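Local coordinates for protein nucleoside hydrolase, putative (Trypanosoma brucei, PDB 3FZ0) that is a calcium-bound member of the nucleoside hydrolase family, an alpha/beta protein built around a mixed beta-sheet flanked by helices, at residues 193-198 against 334-339; 152-157 against 197-202. The protein carries 2 engineered substitutions. One frame throughout, in Å; residues are numbered along the deposited sequence.

Contact 1. Residues 193-198 against 334-339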
ATOM      1  N   VAL B 193       7.410  -6.469  17.060  1.00 61.36           N
ATOM      2  CA  VAL B 193       7.222  -6.375  18.505  1.00 61.38           C
ATOM      3  C   VAL B 193       5.797  -6.740  18.932  1.00 61.77           C
ATOM      4  O   VAL B 193       5.620  -7.582  19.807  1.00 61.77           O
ATOM      5  CB  VAL B 193       7.671  -5.002  19.056  1.00 61.53           C
ATOM      6  CG1 VAL B 193       7.148  -4.802  20.451  1.00 60.47           C
ATOM      7  CG2 VAL B 193       9.237  -4.921  19.058  1.00 61.20           C
ATOM      8  N   LEU B 194       4.799  -6.141  18.278  1.00 61.99           N
ATOM      9  CA  LEU B 194       3.382  -6.365  18.598  1.00 62.08           C
ATOM     10  C   LEU B 194       2.826  -7.734  18.158  1.00 62.45           C
ATOM     11  O   LEU B 194       1.917  -8.238  18.784  1.00 62.65           O
ATOM     12  CB  LEU B 194       2.518  -5.225  18.071  1.00 61.48           C
ATOM     13  CG  LEU B 194       2.717  -3.798  18.626  1.00 62.91           C
ATOM     14  CD1 LEU B 194       2.100  -2.731  17.703  1.00 62.34           C
ATOM     15  CD2 LEU B 194       2.154  -3.609  20.020  1.00 60.43           C
ATOM     16  N   GLN B 195       3.346  -8.327  17.082  1.00 62.95           N
ATOM     17  CA  GLN B 195       2.912  -9.659  16.626  1.00 63.59           C
ATOM     18  C   GLN B 195       3.608 -10.825  17.339  1.00 64.08           C
ATOM     19  O   GLN B 195       3.224 -11.973  17.149  1.00 64.54           O
ATOM     20  CB  GLN B 195       3.144  -9.820  15.133  1.00 63.60           C
ATOM     21  CG  GLN B 195       2.268  -8.947  14.236  1.00 65.64           C
ATOM     22  CD  GLN B 195       0.782  -9.239  14.382  1.00 68.29           C
ATOM     23  OE1 GLN B 195       0.010  -8.383  14.813  1.00 72.27           O
ATOM     24  NE2 GLN B 195       0.382 -10.435  14.036  1.00 68.75           N
ATOM     25  N   HIS B 196       4.613 -10.539  18.169  1.00 64.29           N
ATOM     26  CA  HIS B 196       5.394 -11.589  18.820  1.00 64.53           C
ATOM     27  C   HIS B 196       4.556 -12.456  19.762  1.00 64.99           C
ATOM     28  O   HIS B 196       3.793 -11.933  20.578  1.00 65.49           O
ATOM     29  CB  HIS B 196       6.573 -10.995  19.598  1.00 64.21           C
ATOM     30  CG  HIS B 196       7.245 -11.985  20.494  1.00 64.10           C
ATOM     31  ND1 HIS B 196       8.097 -12.959  20.018  1.00 63.45           N
ATOM     32  CD2 HIS B 196       7.148 -12.190  21.829  1.00 63.89           C
ATOM     33  CE1 HIS B 196       8.526 -13.693  21.028  1.00 62.65           C
ATOM     34  NE2 HIS B 196       7.959 -13.255  22.136  1.00 62.69           N
ATOM     35  N   LYS B 197       4.712 -13.771  19.651  1.00 65.45           N
ATOM     36  CA  LYS B 197       4.021 -14.718  20.522  1.00 66.09           C
ATOM     37  C   LYS B 197       4.919 -15.067  21.697  1.00 65.88           C
ATOM     38  O   LYS B 197       6.073 -15.467  21.516  1.00 65.94           O
ATOM     39  CB  LYS B 197       3.676 -16.023  19.772  1.00 66.73           C
ATOM     40  CG  LYS B 197       2.767 -15.877  18.550  1.00 67.93           C
ATOM     41  CD  LYS B 197       1.420 -15.200  18.887  1.00 71.37           C
ATOM     42  CE  LYS B 197       0.568 -15.034  17.621  1.00 72.80           C
ATOM     43  NZ  LYS B 197       1.285 -14.166  16.618  1.00 75.19           N
ATOM     44  N   GLY B 198       4.395 -14.934  22.903  1.00 65.33           N
ATOM     45  CA  GLY B 198       5.101 -15.400  24.066  1.00 64.75           C
ATOM     46  C   GLY B 198       5.559 -14.345  25.053  1.00 65.05           C
ATOM     47  O   GLY B 198       6.378 -14.649  25.912  1.00 65.46           O
ATOM     48  N   TRP B 334      -5.851 -11.137  18.839  1.00 63.35           N
ATOM     49  CA  TRP B 334      -5.898 -11.427  20.276  1.00 62.28           C
ATOM     50  C   TRP B 334      -5.533 -10.127  20.968  1.00 61.71           C
ATOM     51  O   TRP B 334      -5.056  -9.204  20.306  1.00 62.18           O
ATOM     52  CB  TRP B 334      -4.955 -12.574  20.643  1.00 61.13           C
ATOM     53  CG  TRP B 334      -3.513 -12.203  20.761  1.00 61.07           C
ATOM     54  CD1 TRP B 334      -2.824 -12.008  21.914  1.00 60.23           C
ATOM     55  CD2 TRP B 334      -2.567 -11.998  19.689  1.00 62.18           C
ATOM     56  NE1 TRP B 334      -1.519 -11.689  21.641  1.00 61.38           N
ATOM     57  CE2 TRP B 334      -1.328 -11.675  20.288  1.00 60.46           C
ATOM     58  CE3 TRP B 334      -2.646 -12.070  18.282  1.00 62.39           C
ATOM     59  CZ2 TRP B 334      -0.172 -11.418  19.545  1.00 59.03           C
ATOM     60  CZ3 TRP B 334      -1.475 -11.818  17.531  1.00 61.00           C
ATOM     61  CH2 TRP B 334      -0.262 -11.494  18.175  1.00 60.86           C
ATOM     62  N   ARG B 335      -5.781 -10.022  22.272  1.00 61.50           N
ATOM     63  CA  ARG B 335      -5.476  -8.780  23.004  1.00 60.87           C
ATOM     64  C   ARG B 335      -3.988  -8.704  23.340  1.00 61.17           C
ATOM     65  O   ARG B 335      -3.541  -9.150  24.417  1.00 61.25           O
ATOM     66  CB  ARG B 335      -6.332  -8.665  24.263  1.00 60.74           C
ATOM     67  CG  ARG B 335      -7.732  -8.339  23.971  1.00 61.01           C
ATOM     68  CD  ARG B 335      -8.619  -8.192  25.185  1.00 62.67           C
ATOM     69  NE  ARG B 335     -10.013  -8.383  24.756  1.00 63.56           N
ATOM     70  CZ  ARG B 335     -10.772  -7.450  24.179  1.00 64.35           C
ATOM     71  NH1 ARG B 335     -10.288  -6.219  23.981  1.00 63.96           N
ATOM     72  NH2 ARG B 335     -12.029  -7.745  23.812  1.00 62.97           N
ATOM     73  N   ASN B 336      -3.224  -8.136  22.413  1.00 61.27           N
ATOM     74  CA  ASN B 336      -1.772  -8.140  22.493  1.00 61.58           C
ATOM     75  C   ASN B 336      -1.156  -6.880  23.029  1.00 61.83           C
ATOM     76  O   ASN B 336       0.060  -6.839  23.216  1.00 62.31           O
ATOM     77  CB  ASN B 336      -1.167  -8.413  21.116  1.00 61.33           C
ATOM     78  CG  ASN B 336      -1.434  -7.288  20.117  1.00 61.88           C
ATOM     79  OD1 ASN B 336      -2.364  -6.513  20.271  1.00 62.13           O
ATOM     80  ND2 ASN B 336      -0.629  -7.228  19.067  1.00 60.84           N
ATOM     81  N   CYS B 337      -1.964  -5.853  23.262  1.00 62.33           N
ATOM     82  CA  CYS B 337      -1.416  -4.545  23.607  1.00 62.36           C
ATOM     83  C   CYS B 337      -2.288  -3.743  24.577  1.00 62.25           C
ATOM     84  O   CYS B 337      -3.498  -3.639  24.390  1.00 62.67           O
ATOM     85  CB  CYS B 337      -1.178  -3.765  22.330  1.00 62.12           C
ATOM     86  SG  CYS B 337      -0.615  -2.067  22.557  1.00 63.90           S
ATOM     87  N   ASN B 338      -1.668  -3.202  25.620  1.00 61.92           N
ATOM     88  CA  ASN B 338      -2.350  -2.328  26.571  1.00 61.64           C
ATOM     89  C   ASN B 338      -2.072  -0.878  26.206  1.00 61.58           C
ATOM     90  O   ASN B 338      -0.953  -0.402  26.339  1.00 62.13           O
ATOM     91  CB  ASN B 338      -1.912  -2.634  28.000  1.00 61.15           C
ATOM     92  CG  ASN B 338      -2.843  -2.024  29.061  1.00 60.75           C
ATOM     93  OD1 ASN B 338      -4.055  -1.900  28.858  1.00 58.28           O
ATOM     94  ND2 ASN B 338      -2.263  -1.645  30.203  1.00 57.98           N
ATOM     95  N   VAL B 339      -3.088  -0.204  25.685  1.00 61.31           N
ATOM     96  CA  VAL B 339      -2.967   1.180  25.225  1.00 61.04           C
ATOM     97  C   VAL B 339      -3.169   2.048  26.455  1.00 61.23           C
ATOM     98  O   VAL B 339      -4.274   2.061  27.006  1.00 61.31           O
ATOM     99  CB  VAL B 339      -4.030   1.502  24.125  1.00 61.00           C
ATOM    100  CG1 VAL B 339      -3.937   2.940  23.687  1.00 59.37           C
ATOM    101  CG2 VAL B 339      -3.840   0.542  22.936  1.00 59.39           C
TER
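In this alpha/beta nucleoside hydrolase fold, the C-terminal end of helix 187-195 packs on the loop that leads into strand 337-343, where Asn336 and Cys337 both face Thr302 in a classic beta bulge. Asn336 reaches the last turn of the helix: its ND2 donates to Leu194 O over 2.8 Å. The N-H points at the oxygen with an angle of 150°, yet ND2 stands above the carbonyl plane and not on a lone pair, while the oxygen lies close to the plane of the amide. CG of Asn336 occupies the crowded position between backbone N and carbonyl carbon (chi1 66°), and its OD1 is held by Val304 N, so both ends of the amide are fixed. Beside this bond, Leu194 CD2 packs on Cys337 CB at 4.1 Å, and the leucine side chain also touches Val203 and Val306. The Trp334 indole lies between two side chains: Asn336 CB sits off-centre toward the rim on one face, and Lys197 crosses the other obliquely. Lys197 CE makes a CH-pi contact, 4.0 Å from the centroid of the six-membered ring. Gln195 O meets the ring edge at CH2, 3.7 Å away. Bends at chi2 and chi4 (-61°) fold the lysine chain back, so that NZ donates to that same Gln195 O at 3.0 Å, in the carbonyl plane.

Contact 2. Residues 152-157 against 197-202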
ATOM      1  N   SER B 152      10.579 -14.393  26.809  1.00 62.51           N
ATOM      2  CA  SER B 152       9.629 -14.780  27.835  1.00 62.94           C
ATOM      3  C   SER B 152      10.261 -14.603  29.224  1.00 63.28           C
ATOM      4  O   SER B 152       9.559 -14.678  30.228  1.00 63.47           O
ATOM      5  CB  SER B 152       9.186 -16.231  27.620  1.00 62.26           C
ATOM      6  OG  SER B 152      10.237 -17.086  27.997  1.00 62.68           O
ATOM      7  N   LYS B 153      11.577 -14.389  29.275  1.00 63.22           N
ATOM      8  CA  LYS B 153      12.261 -14.148  30.545  1.00 63.68           C
ATOM      9  C   LYS B 153      11.952 -12.766  31.121  1.00 63.43           C
ATOM     10  O   LYS B 153      12.241 -12.503  32.280  1.00 64.15           O
ATOM     11  CB  LYS B 153      13.779 -14.349  30.426  1.00 63.59           C
ATOM     12  CG  LYS B 153      14.236 -15.805  30.214  1.00 64.31           C
ATOM     13  CD  LYS B 153      15.467 -15.961  31.038  1.00 67.45           C
ATOM     14  CE  LYS B 153      16.363 -17.072  30.601  1.00 69.42           C
ATOM     15  NZ  LYS B 153      17.728 -16.804  31.206  1.00 68.62           N
ATOM     16  N   LEU B 154      11.388 -11.887  30.302  1.00 63.35           N
ATOM     17  CA  LEU B 154      11.001 -10.525  30.726  1.00 62.81           C
ATOM     18  C   LEU B 154       9.618 -10.523  31.364  1.00 63.35           C
ATOM     19  O   LEU B 154       8.687 -11.194  30.877  1.00 63.87           O
ATOM     20  CB  LEU B 154      11.001  -9.565  29.543  1.00 62.08           C
ATOM     21  CG  LEU B 154      12.336  -9.297  28.855  1.00 60.77           C
ATOM     22  CD1 LEU B 154      12.134  -8.607  27.552  1.00 58.99           C
ATOM     23  CD2 LEU B 154      13.270  -8.472  29.702  1.00 59.83           C
ATOM     24  N   GLY B 155       9.500  -9.804  32.466  1.00 63.45           N
ATOM     25  CA  GLY B 155       8.243  -9.558  33.121  1.00 63.88           C
ATOM     26  C   GLY B 155       7.812 -10.669  34.022  1.00 64.78           C
ATOM     27  O   GLY B 155       8.575 -11.583  34.316  1.00 64.64           O
ATOM     28  N   THR B 156       6.557 -10.582  34.444  1.00 66.01           N
ATOM     29  CA  THR B 156       5.921 -11.561  35.309  1.00 67.40           C
ATOM     30  C   THR B 156       4.557 -11.792  34.670  1.00 68.35           C
ATOM     31  O   THR B 156       4.280 -11.218  33.602  1.00 68.88           O
ATOM     32  CB  THR B 156       5.845 -10.984  36.742  1.00 67.40           C
ATOM     33  OG1 THR B 156       7.157 -11.041  37.331  1.00 68.05           O
ATOM     34  CG2 THR B 156       4.906 -11.751  37.628  1.00 68.60           C
ATOM     35  N   ASP B 157       3.708 -12.642  35.258  1.00 69.67           N
ATOM     36  CA  ASP B 157       2.311 -12.738  34.797  1.00 70.49           C
ATOM     37  C   ASP B 157       1.590 -11.412  35.081  1.00 70.67           C
ATOM     38  O   ASP B 157       0.583 -11.108  34.471  1.00 71.25           O
ATOM     39  CB  ASP B 157       1.580 -13.922  35.442  1.00 70.76           C
ATOM     40  CG  ASP B 157       1.699 -13.939  36.980  1.00 73.35           C
ATOM     41  OD1 ASP B 157       2.434 -13.099  37.565  1.00 75.62           O
ATOM     42  OD2 ASP B 157       1.052 -14.808  37.618  1.00 74.58           O
ATOM     43  N   LYS B 197       4.712 -13.771  19.651  1.00 65.45           N
ATOM     44  CA  LYS B 197       4.021 -14.718  20.522  1.00 66.09           C
ATOM     45  C   LYS B 197       4.919 -15.067  21.697  1.00 65.88           C
ATOM     46  O   LYS B 197       6.073 -15.467  21.516  1.00 65.94           O
ATOM     47  CB  LYS B 197       3.676 -16.023  19.772  1.00 66.73           C
ATOM     48  CG  LYS B 197       2.767 -15.877  18.550  1.00 67.93           C
ATOM     49  CD  LYS B 197       1.420 -15.200  18.887  1.00 71.37           C
ATOM     50  CE  LYS B 197       0.568 -15.034  17.621  1.00 72.80           C
ATOM     51  NZ  LYS B 197       1.285 -14.166  16.618  1.00 75.19           N
ATOM     52  N   GLY B 198       4.395 -14.934  22.903  1.00 65.33           N
ATOM     53  CA  GLY B 198       5.101 -15.400  24.066  1.00 64.75           C
ATOM     54  C   GLY B 198       5.559 -14.345  25.053  1.00 65.05           C
ATOM     55  O   GLY B 198       6.378 -14.649  25.912  1.00 65.46           O
ATOM     56  N   TRP B 199       5.061 -13.115  24.933  1.00 64.52           N
ATOM     57  CA  TRP B 199       5.217 -12.135  26.002  1.00 64.07           C
ATOM     58  C   TRP B 199       4.401 -12.631  27.185  1.00 64.55           C
ATOM     59  O   TRP B 199       3.296 -13.135  27.004  1.00 64.41           O
ATOM     60  CB  TRP B 199       4.663 -10.774  25.596  1.00 62.89           C
ATOM     61  CG  TRP B 199       5.360 -10.045  24.491  1.00 61.94           C
ATOM     62  CD1 TRP B 199       4.807  -9.666  23.303  1.00 60.57           C
ATOM     63  CD2 TRP B 199       6.702  -9.535  24.486  1.00 60.46           C
ATOM     64  NE1 TRP B 199       5.716  -8.964  22.546  1.00 60.83           N
ATOM     65  CE2 TRP B 199       6.890  -8.869  23.248  1.00 60.91           C
ATOM     66  CE3 TRP B 199       7.746  -9.550  25.405  1.00 60.13           C
ATOM     67  CZ2 TRP B 199       8.087  -8.242  22.906  1.00 59.92           C
ATOM     68  CZ3 TRP B 199       8.945  -8.936  25.060  1.00 61.13           C
ATOM     69  CH2 TRP B 199       9.101  -8.292  23.817  1.00 61.09           C
ATOM     70  N   LYS B 200       4.943 -12.482  28.388  1.00 65.35           N
ATOM     71  CA  LYS B 200       4.209 -12.826  29.604  1.00 66.26           C
ATOM     72  C   LYS B 200       3.043 -11.866  29.871  1.00 66.53           C
ATOM     73  O   LYS B 200       2.033 -12.258  30.459  1.00 66.51           O
ATOM     74  CB  LYS B 200       5.151 -12.867  30.804  1.00 66.50           C
ATOM     75  CG  LYS B 200       6.012 -14.147  30.922  1.00 68.15           C
ATOM     76  CD  LYS B 200       6.251 -14.450  32.406  1.00 71.45           C
ATOM     77  CE  LYS B 200       7.619 -15.091  32.711  1.00 73.85           C
ATOM     78  NZ  LYS B 200       8.675 -14.058  32.997  1.00 74.47           N
ATOM     79  N   CYS B 201       3.206 -10.615  29.444  1.00 66.74           N
ATOM     80  CA  CYS B 201       2.185  -9.592  29.562  1.00 67.80           C
ATOM     81  C   CYS B 201       2.111  -8.838  28.260  1.00 67.15           C
ATOM     82  O   CYS B 201       3.141  -8.629  27.612  1.00 67.65           O
ATOM     83  CB  CYS B 201       2.544  -8.552  30.633  1.00 68.25           C
ATOM     84  SG  CYS B 201       1.906  -8.864  32.269  1.00 74.93           S
ATOM     85  N   PRO B 202       0.909  -8.358  27.895  1.00 66.37           N
ATOM     86  CA  PRO B 202       0.794  -7.526  26.688  1.00 65.57           C
ATOM     87  C   PRO B 202       1.788  -6.373  26.714  1.00 64.41           C
ATOM     88  O   PRO B 202       2.067  -5.833  27.786  1.00 64.04           O
ATOM     89  CB  PRO B 202      -0.622  -6.949  26.793  1.00 65.75           C
ATOM     90  CG  PRO B 202      -1.358  -7.952  27.653  1.00 66.31           C
ATOM     91  CD  PRO B 202      -0.380  -8.535  28.592  1.00 65.88           C
TER
HETATM   92  O   HOH W   1       8.003 -11.682  28.273  1.00 46.70           O
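Lys200 carries the contact, its amino group reaching into the curve of the 152-157 backbone. NZ donates to Gly155 O at 2.8 Å and to Ser152 O at 3.0 Å. The second bond lies in the carbonyl plane with a C=O...N angle of 157°, whereas at Gly155 the nitrogen stands above the carbonyl plane. Two backbone oxygens thus grip one ammonium group, an environment that would probably favour its charged form. To get there the lysine chain bends at chi2, chi3 and chi4, passing alongside the loop with CB 3.4 Å from Thr156 O and CE close to Ser152 O. A water bridges the two backbones at the root of this side chain: it donates to Leu154 O at 2.7 Å and accepts from Lys200 N at 3.2 Å. Next along the chain, Cys201 SG approaches Asp157 O at 3.4 Å. Before the lysine, the Trp199 indole takes Leu154 CD1 at its edge, 4.1 Å from CZ3, the two side chains lying side by side and pointing the same way. Farther out, the Trp199 ring stands edge-to-face with His196, while Ser152 OG bonds to Asp149 O. Gly155, at a positive phi of 83° that favours glycine, pairs through its backbone with Tyr129, and Leu154 packs on Tyr129 and Leu131. The contact lies at the surface and joins the loop between helix 138-146 and strand 162-165 to the one between helix 187-195 and strand 203-206, with strand 127-133 behind the first.

How the contacts relate
Segments 193-198 and 197-202 run into each other, so contacts 1 and 2 share Lys197 and Gly198; their centres are about 10 Å apart. Helix 187-195 meets the start of strand 337-343 in contact 1; the loop that follows the helix then turns to 152-157 in contact 2. They touch where Trp199 NE1 lies 3.1 Å from Val193 O, a probable hydrogen bond, and where Pro202 CB packs 3.6 Å from Asn336 O. Pro202 leads into strand 203-206, which pairs with strand 337-343 in the central sheet. Neither contact includes a calcium ligand: Asp14, Asp19, Leu134 and Asp283 hold that ion. Both centres lie 18 to 19 Å from the centre of the chain.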